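Local coordinates for probable spore coat polysaccharide biosynthesis protein E (Chromobacterium violaceum ATCC 12472, PDB 3G8R), which probably acts as an N-acylneuraminate-9-phosphate synthase, with a zinc-binding NeuB barrel as the larger part of this chain, at residues Lys5-Asn14 / Phe39-Arg48; Lys88-Phe99 / His110-Ser121. All coordinates share one frame; numbering follows the deposited sequence.

Contact 1: Lys5-Asn14 / Phe39-Arg48; sequences KPLFIFEMAN and FDFGFKLQYR
F8 and F10 on strand 7-11 stand beside F41 and F43 on the parallel strand 40-47, all on the side of the sheet that turns outward to the helices. The CB of F10 sits over the centre of the F43 ring, 3.8 Å from its centroid, a CH-pi contact. With CG swung beside its backbone N (chi1 -50°), F10 sends the far end of its ring toward F41, where CZ comes 3.5 Å from F41 CD1; the two planes are nearly parallel but slid apart. Farther back, F8 CE2 lies above the rim of the F39 ring, and helix 242-259 packs on F8, F10 and F41.

Backbone hydrogen bonds run from D40 N to P6 O at one end to M12 N and K44 O (2.9 Å) at the other. Strands 7-11 and 40-47 are the first two of the closed eight-stranded TIM barrel, joined in a beta-alpha-beta crossover through helix 21-33.

I9, E11 and K44 turn to the barrel interior, G42 offering no side chain opposite I9. There E11 OE2 forms a salt bridge with K44 NZ at 2.8 Å; its hydrogen bond is weak, and the exact placing of both groups is doubtful. E11 OE2 also accepts a bond from Q46 NE2 (3.2 Å), which approaches from above the carboxylate plane. Q46 is fixed at its other end by R48, whose NH1 donates to Q46 OE1 at 2.9 Å, in the guanidinium plane, while K44 NZ probably also reaches T97 OG1.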
# COMPACT_ATOMS: atom_id res chain seq x y z
N LYS A 5 -8.25 10.74 -12.69
CA LYS A 5 -8.65 9.29 -12.80
C LYS A 5 -9.20 8.64 -11.50
O LYS A 5 -10.13 7.82 -11.57
CB LYS A 5 -7.52 8.42 -13.38
CG LYS A 5 -7.98 7.61 -14.62
CD LYS A 5 -6.79 6.92 -15.33
CE LYS A 5 -6.96 6.90 -16.84
NZ LYS A 5 -6.76 8.26 -17.45
N PRO A 6 -8.64 9.00 -10.32
CA PRO A 6 -9.30 8.41 -9.16
C PRO A 6 -10.73 8.89 -9.10
O PRO A 6 -10.99 10.04 -9.45
CB PRO A 6 -8.52 8.99 -7.97
CG PRO A 6 -7.25 9.34 -8.49
CD PRO A 6 -7.45 9.76 -9.93
N LEU A 7 -11.64 8.03 -8.69
CA LEU A 7 -13.00 8.48 -8.54
C LEU A 7 -13.43 8.38 -7.10
O LEU A 7 -13.35 7.30 -6.47
CB LEU A 7 -13.92 7.67 -9.45
CG LEU A 7 -15.43 7.78 -9.19
CD1 LEU A 7 -15.91 9.16 -9.18
CD2 LEU A 7 -16.18 7.03 -10.24
N PHE A 8 -13.92 9.49 -6.57
CA PHE A 8 -14.44 9.46 -5.23
C PHE A 8 -15.94 9.59 -5.23
O PHE A 8 -16.50 10.42 -5.96
CB PHE A 8 -13.87 10.59 -4.40
CG PHE A 8 -12.42 10.44 -4.15
CD1 PHE A 8 -11.97 9.97 -2.94
CD2 PHE A 8 -11.50 10.74 -5.14
CE1 PHE A 8 -10.64 9.80 -2.71
CE2 PHE A 8 -10.16 10.58 -4.90
CZ PHE A 8 -9.74 10.09 -3.68
N ILE A 9 -16.58 8.78 -4.39
CA ILE A 9 -18.02 8.74 -4.29
C ILE A 9 -18.53 9.09 -2.90
O ILE A 9 -18.07 8.57 -1.88
CB ILE A 9 -18.57 7.38 -4.70
CG1 ILE A 9 -18.06 7.00 -6.09
CG2 ILE A 9 -20.06 7.44 -4.72
CD1 ILE A 9 -18.41 5.57 -6.47
N PHE A 10 -19.52 9.97 -2.89
CA PHE A 10 -20.08 10.45 -1.64
C PHE A 10 -21.45 9.90 -1.45
O PHE A 10 -22.36 10.28 -2.16
CB PHE A 10 -20.12 11.95 -1.68
CG PHE A 10 -18.83 12.55 -2.08
CD1 PHE A 10 -17.71 12.39 -1.26
CD2 PHE A 10 -18.72 13.26 -3.28
CE1 PHE A 10 -16.50 12.92 -1.62
CE2 PHE A 10 -17.51 13.82 -3.66
CZ PHE A 10 -16.39 13.64 -2.84
N GLU A 11 -21.57 9.00 -0.48
CA GLU A 11 -22.81 8.31 -0.19
C GLU A 11 -23.67 9.17 0.71
O GLU A 11 -23.26 9.49 1.82
CB GLU A 11 -22.51 7.00 0.52
CG GLU A 11 -23.70 6.33 1.14
CD GLU A 11 -24.49 5.50 0.15
OE1 GLU A 11 -25.19 6.09 -0.70
OE2 GLU A 11 -24.42 4.26 0.26
N MSE A 12 -24.84 9.56 0.24
CA MSE A 12 -25.76 10.32 1.09
C MSE A 12 -26.53 9.34 1.94
O MSE A 12 -26.90 9.66 3.07
CB MSE A 12 -26.75 11.13 0.25
CG MSE A 12 -27.35 12.33 0.97
SE MSE A 12 -28.33 13.32 -0.19
CE MSE A 12 -29.56 12.11 -0.56
N ALA A 13 -26.75 8.15 1.40
CA ALA A 13 -27.61 7.16 2.00
C ALA A 13 -28.91 7.84 2.37
O ALA A 13 -29.59 8.41 1.50
CB ALA A 13 -26.96 6.52 3.21
N ASN A 14 -29.26 7.82 3.65
CA ASN A 14 -30.50 8.43 4.05
C ASN A 14 -30.23 9.66 4.83
O ASN A 14 -31.14 10.22 5.42
CB ASN A 14 -31.37 7.45 4.81
CG ASN A 14 -31.78 6.27 3.95
OD1 ASN A 14 -32.37 6.46 2.88
ND2 ASN A 14 -31.45 5.05 4.38
N PHE A 39 -9.70 15.14 -9.26
CA PHE A 39 -10.18 13.78 -9.29
C PHE A 39 -11.53 13.82 -9.95
O PHE A 39 -12.06 14.89 -10.26
CB PHE A 39 -10.43 13.27 -7.89
CG PHE A 39 -9.27 13.42 -6.95
CD1 PHE A 39 -8.00 13.02 -7.32
CD2 PHE A 39 -9.50 13.89 -5.65
CE1 PHE A 39 -6.94 13.13 -6.41
CE2 PHE A 39 -8.46 13.99 -4.74
CZ PHE A 39 -7.17 13.63 -5.11
N ASP A 40 -12.12 12.65 -10.12
CA ASP A 40 -13.53 12.55 -10.46
C ASP A 40 -14.31 12.38 -9.19
O ASP A 40 -13.80 11.89 -8.21
CB ASP A 40 -13.80 11.35 -11.36
CG ASP A 40 -13.27 11.55 -12.72
OD1 ASP A 40 -12.99 12.72 -13.06
OD2 ASP A 40 -13.11 10.53 -13.44
N PHE A 41 -15.57 12.76 -9.25
CA PHE A 41 -16.40 12.75 -8.10
C PHE A 41 -17.78 12.29 -8.54
O PHE A 41 -18.27 12.69 -9.59
CB PHE A 41 -16.50 14.17 -7.50
CG PHE A 41 -15.21 14.70 -6.94
CD1 PHE A 41 -14.65 14.15 -5.79
CD2 PHE A 41 -14.58 15.79 -7.53
CE1 PHE A 41 -13.48 14.66 -5.25
CE2 PHE A 41 -13.41 16.29 -7.01
CZ PHE A 41 -12.86 15.73 -5.87
N GLY A 42 -18.38 11.45 -7.69
CA GLY A 42 -19.76 11.01 -7.83
C GLY A 42 -20.49 11.12 -6.50
O GLY A 42 -19.89 10.98 -5.45
N PHE A 43 -21.78 11.39 -6.57
CA PHE A 43 -22.65 11.44 -5.41
C PHE A 43 -23.65 10.29 -5.48
O PHE A 43 -24.16 9.97 -6.54
CB PHE A 43 -23.37 12.79 -5.36
CG PHE A 43 -23.25 13.48 -4.03
CD1 PHE A 43 -22.30 14.48 -3.83
CD2 PHE A 43 -24.01 13.07 -2.94
CE1 PHE A 43 -22.16 15.08 -2.60
CE2 PHE A 43 -23.88 13.69 -1.70
CZ PHE A 43 -22.97 14.69 -1.53
N LYS A 44 -23.92 9.67 -4.35
CA LYS A 44 -24.74 8.45 -4.34
C LYS A 44 -26.01 8.52 -3.49
O LYS A 44 -25.99 8.99 -2.33
CB LYS A 44 -23.91 7.26 -3.93
CG LYS A 44 -24.36 6.02 -4.64
CD LYS A 44 -23.85 4.75 -3.98
CE LYS A 44 -24.55 4.51 -2.65
NZ LYS A 44 -24.66 3.04 -2.28
N LEU A 45 -27.11 8.04 -4.09
CA LEU A 45 -28.40 7.81 -3.43
C LEU A 45 -28.71 6.35 -3.25
O LEU A 45 -28.05 5.49 -3.82
CB LEU A 45 -29.49 8.37 -4.32
CG LEU A 45 -29.85 9.82 -4.06
CD1 LEU A 45 -28.97 10.43 -2.99
CD2 LEU A 45 -29.68 10.53 -5.38
N GLN A 46 -29.73 6.05 -2.46
CA GLN A 46 -30.20 4.67 -2.26
C GLN A 46 -31.65 4.59 -2.64
O GLN A 46 -32.47 5.31 -2.12
CB GLN A 46 -30.05 4.30 -0.80
CG GLN A 46 -28.63 3.95 -0.45
CD GLN A 46 -28.48 3.46 0.97
OE1 GLN A 46 -29.46 3.21 1.66
NE2 GLN A 46 -27.24 3.33 1.41
N TYR A 47 -31.99 3.72 -3.58
CA TYR A 47 -33.38 3.61 -4.00
C TYR A 47 -33.96 2.34 -3.47
O TYR A 47 -33.46 1.26 -3.77
CB TYR A 47 -33.48 3.56 -5.50
CG TYR A 47 -33.41 4.89 -6.19
CD1 TYR A 47 -32.95 6.01 -5.54
CD2 TYR A 47 -33.78 5.00 -7.53
CE1 TYR A 47 -32.87 7.23 -6.18
CE2 TYR A 47 -33.71 6.20 -8.18
CZ TYR A 47 -33.25 7.32 -7.50
OH TYR A 47 -33.17 8.53 -8.13
N ARG A 48 -35.01 2.51 -2.67
CA ARG A 48 -35.93 1.45 -2.26
C ARG A 48 -37.36 1.89 -2.57
O ARG A 48 -37.75 3.02 -2.27
CB ARG A 48 -35.83 1.19 -0.76
CG ARG A 48 -34.52 0.55 -0.30
CD ARG A 48 -34.43 0.50 1.24
NE ARG A 48 -33.12 0.02 1.65
CZ ARG A 48 -32.04 0.78 1.73
NH1 ARG A 48 -32.11 2.07 1.45
NH2 ARG A 48 -30.90 0.25 2.11

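Contact 2: Lys88-Phe99 / His110-Ser121; sequences KANGFKAICTPF and HGIEIIKIASCS
I95 and I114 lie side by side and point the same way, into the barrel, with I95 CG1 3.9 Å from I114 CB. On the reverse of the sheet I112 reaches C96: its CD1 stands 4.0 Å from C96 CB, and helix 101-109 packs over both residues. E113 crosses K93 at about a right angle. Its extended chain, with CG beside the backbone N (chi1 -57°), brings OE2 to A94 N at 3.2 Å, the N-H arriving from above the carboxylate plane. E113 N answers with a bond to A94 O, and K88 of helix 77-89 reaches G111 O through NZ at 2.9 Å.

Strands 93-98 and 114-117 are the third and fourth of the TIM barrel, linked through helix 101-109 as a beta-alpha-beta unit; C96 N to I114 O and K116 N to C96 O are their central bonds.

At the C-terminal ends T97 and K116 run alongside each other, T97 CG2 lying 3.3 Å from K116 O, while the K116 amine continues to S141 and E223. Beyond them C120 SG meets the F99 ring at its edge, in plane, 3.8 Å from CE1. C120 O accepts a bond from R279 of the second subunit.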
# COMPACT_ATOMS: atom_id res chain seq x y z
N LYS A 88 -25.91 16.71 -10.41
CA LYS A 88 -25.38 17.00 -11.74
C LYS A 88 -25.08 18.47 -11.91
O LYS A 88 -24.05 18.82 -12.47
CB LYS A 88 -26.35 16.51 -12.81
CG LYS A 88 -26.53 14.99 -12.79
CD LYS A 88 -27.76 14.57 -13.57
CE LYS A 88 -27.50 13.29 -14.36
NZ LYS A 88 -28.50 13.09 -15.46
N ALA A 89 -25.95 19.32 -11.38
CA ALA A 89 -25.71 20.76 -11.37
C ALA A 89 -24.30 21.13 -10.89
O ALA A 89 -23.67 22.02 -11.44
CB ALA A 89 -26.73 21.45 -10.55
N ASN A 90 -23.81 20.42 -9.86
CA ASN A 90 -22.51 20.72 -9.26
C ASN A 90 -21.36 19.96 -9.93
O ASN A 90 -20.18 20.18 -9.62
CB ASN A 90 -22.53 20.42 -7.75
CG ASN A 90 -23.51 21.29 -6.98
OD1 ASN A 90 -23.11 22.21 -6.28
ND2 ASN A 90 -24.79 20.98 -7.09
N GLY A 91 -21.68 19.05 -10.83
CA GLY A 91 -20.63 18.38 -11.58
C GLY A 91 -20.32 17.02 -11.00
O GLY A 91 -19.22 16.49 -11.18
N PHE A 92 -21.29 16.44 -10.32
CA PHE A 92 -21.08 15.11 -9.80
C PHE A 92 -21.63 14.10 -10.75
O PHE A 92 -22.73 14.28 -11.25
CB PHE A 92 -21.77 14.96 -8.46
CG PHE A 92 -21.13 15.76 -7.37
CD1 PHE A 92 -19.85 15.44 -6.93
CD2 PHE A 92 -21.80 16.81 -6.77
CE1 PHE A 92 -19.25 16.15 -5.92
CE2 PHE A 92 -21.21 17.54 -5.75
CZ PHE A 92 -19.94 17.23 -5.33
N LYS A 93 -20.89 13.05 -11.01
CA LYS A 93 -21.52 11.82 -11.48
C LYS A 93 -22.68 11.43 -10.53
O LYS A 93 -22.49 11.35 -9.31
CB LYS A 93 -20.50 10.67 -11.57
CG LYS A 93 -20.09 10.28 -12.98
CD LYS A 93 -18.59 10.05 -13.12
CE LYS A 93 -17.85 11.30 -13.68
NZ LYS A 93 -16.47 10.99 -14.26
N ALA A 94 -23.89 11.27 -11.08
CA ALA A 94 -25.03 10.77 -10.35
C ALA A 94 -24.94 9.27 -10.28
O ALA A 94 -24.97 8.57 -11.29
CB ALA A 94 -26.28 11.16 -11.06
N ILE A 95 -24.82 8.76 -9.06
CA ILE A 95 -24.66 7.34 -8.84
C ILE A 95 -25.74 6.89 -7.89
O ILE A 95 -26.08 7.63 -6.96
CB ILE A 95 -23.33 7.09 -8.21
CG1 ILE A 95 -22.25 7.40 -9.22
CG2 ILE A 95 -23.24 5.67 -7.79
CD1 ILE A 95 -20.92 7.68 -8.59
N CYS A 96 -26.28 5.69 -8.11
CA CYS A 96 -27.36 5.19 -7.24
C CYS A 96 -27.39 3.67 -6.97
O CYS A 96 -27.05 2.84 -7.83
CB CYS A 96 -28.72 5.64 -7.76
SG CYS A 96 -30.04 5.14 -6.63
N THR A 97 -27.80 3.31 -5.76
CA THR A 97 -27.96 1.92 -5.36
C THR A 97 -29.44 1.56 -5.26
O THR A 97 -30.14 1.99 -4.32
CB THR A 97 -27.33 1.66 -4.01
OG1 THR A 97 -26.01 2.18 -4.02
CG2 THR A 97 -27.30 0.18 -3.68
N PRO A 98 -29.91 0.74 -6.20
CA PRO A 98 -31.26 0.22 -6.17
C PRO A 98 -31.29 -1.00 -5.27
O PRO A 98 -30.31 -1.72 -5.16
CB PRO A 98 -31.44 -0.26 -7.59
CG PRO A 98 -30.10 -0.85 -7.90
CD PRO A 98 -29.10 0.08 -7.23
N PHE A 99 -32.42 -1.28 -4.64
CA PHE A 99 -32.51 -2.53 -3.90
C PHE A 99 -33.62 -3.38 -4.45
O PHE A 99 -33.68 -4.57 -4.15
CB PHE A 99 -32.69 -2.27 -2.40
CG PHE A 99 -31.53 -1.58 -1.78
CD1 PHE A 99 -30.61 -2.29 -1.02
CD2 PHE A 99 -31.34 -0.21 -1.95
CE1 PHE A 99 -29.51 -1.66 -0.45
CE2 PHE A 99 -30.26 0.43 -1.40
CZ PHE A 99 -29.33 -0.29 -0.64
N HIS A 110 -34.48 8.59 -14.14
CA HIS A 110 -33.81 9.72 -13.57
C HIS A 110 -32.54 10.05 -14.33
O HIS A 110 -31.93 11.08 -14.09
CB HIS A 110 -33.53 9.44 -12.12
CG HIS A 110 -34.75 9.52 -11.27
ND1 HIS A 110 -34.70 9.45 -9.89
CD2 HIS A 110 -36.06 9.69 -11.59
CE1 HIS A 110 -35.93 9.56 -9.40
NE2 HIS A 110 -36.77 9.71 -10.41
N GLY A 111 -32.17 9.20 -15.27
CA GLY A 111 -30.92 9.41 -16.03
C GLY A 111 -29.69 9.41 -15.13
O GLY A 111 -28.75 10.20 -15.31
N ILE A 112 -29.71 8.51 -14.14
CA ILE A 112 -28.55 8.25 -13.31
C ILE A 112 -27.52 7.53 -14.18
O ILE A 112 -27.89 6.70 -14.99
CB ILE A 112 -28.95 7.41 -12.08
CG1 ILE A 112 -29.57 8.34 -11.02
CG2 ILE A 112 -27.75 6.66 -11.51
CD1 ILE A 112 -30.79 7.79 -10.37
N GLU A 113 -26.24 7.87 -14.01
CA GLU A 113 -25.15 7.38 -14.86
C GLU A 113 -24.60 6.02 -14.47
O GLU A 113 -24.14 5.29 -15.35
CB GLU A 113 -23.99 8.38 -14.88
CG GLU A 113 -24.36 9.78 -15.36
CD GLU A 113 -23.30 10.82 -15.03
OE1 GLU A 113 -22.15 10.69 -15.53
OE2 GLU A 113 -23.62 11.77 -14.26
N ILE A 114 -24.65 5.69 -13.17
CA ILE A 114 -24.03 4.46 -12.62
C ILE A 114 -24.85 3.69 -11.53
O ILE A 114 -25.63 4.28 -10.76
CB ILE A 114 -22.62 4.81 -12.05
CG1 ILE A 114 -21.69 5.33 -13.15
CG2 ILE A 114 -22.01 3.61 -11.30
CD1 ILE A 114 -20.33 5.91 -12.67
N ILE A 115 -24.67 2.37 -11.48
CA ILE A 115 -25.37 1.52 -10.52
C ILE A 115 -24.45 0.95 -9.44
O ILE A 115 -23.56 0.18 -9.75
CB ILE A 115 -26.11 0.34 -11.23
CG1 ILE A 115 -27.27 0.88 -12.06
CG2 ILE A 115 -26.64 -0.69 -10.21
CD1 ILE A 115 -27.74 -0.04 -13.18
N LYS A 116 -24.65 1.33 -8.18
CA LYS A 116 -23.93 0.58 -7.14
C LYS A 116 -24.76 -0.61 -6.74
O LYS A 116 -25.97 -0.49 -6.59
CB LYS A 116 -23.60 1.41 -5.90
CG LYS A 116 -22.15 1.25 -5.48
CD LYS A 116 -21.86 0.14 -4.47
CE LYS A 116 -22.08 0.64 -3.04
NZ LYS A 116 -21.14 0.02 -2.03
N ILE A 117 -24.13 -1.75 -6.60
CA ILE A 117 -24.74 -2.85 -5.91
C ILE A 117 -24.27 -2.89 -4.45
O ILE A 117 -23.07 -3.00 -4.18
CB ILE A 117 -24.36 -4.16 -6.59
CG1 ILE A 117 -24.87 -4.15 -8.02
CG2 ILE A 117 -24.85 -5.39 -5.79
CD1 ILE A 117 -24.55 -5.43 -8.78
N ALA A 118 -25.19 -2.82 -3.50
CA ALA A 118 -24.80 -2.98 -2.10
C ALA A 118 -24.36 -4.41 -1.79
O ALA A 118 -24.73 -5.36 -2.48
CB ALA A 118 -25.95 -2.59 -1.20
N SER A 119 -23.59 -4.57 -0.73
CA SER A 119 -23.06 -5.88 -0.38
C SER A 119 -24.16 -6.84 -0.03
O SER A 119 -23.98 -8.04 -0.16
CB SER A 119 -22.10 -5.76 0.82
OG SER A 119 -21.77 -4.41 1.05
N CYS A 120 -25.28 -6.31 0.46
CA CYS A 120 -26.42 -7.13 0.91
C CYS A 120 -27.15 -7.70 -0.29
O CYS A 120 -27.64 -8.85 -0.25
CB CYS A 120 -27.38 -6.32 1.78
SG CYS A 120 -27.98 -4.80 1.00
N SER A 121 -27.21 -6.91 -1.35
CA SER A 121 -27.84 -7.33 -2.59
C SER A 121 -26.83 -7.99 -3.48
O SER A 121 -27.16 -8.33 -4.62
CB SER A 121 -28.40 -6.14 -3.34
OG SER A 121 -28.74 -5.09 -2.46

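How the contacts relate
Contacts 1 and 2 supply the first four strands of one barrel, and strands 40-47 and 93-98 are the neighbours that join them; their centres are about 7 Å apart. K44 NZ and T97 OG1, 2.4 Å apart, make a probable hydrogen bond inside the barrel, and Y47 OH and H110 ND1 a second probable one on the side facing the helices; both separations are unusually short, so their exact geometry is uncertain. R48 adds a cation-pi contact with F99. Both contacts approach the zinc held by H202 and H225: the nearest side-chain atoms of E11 and K116 are about 4 Å and 6 Å from the metal. E223 probably adds to the electrostatic link, in a salt bridge with K116 and a long, weak ion pair with K44.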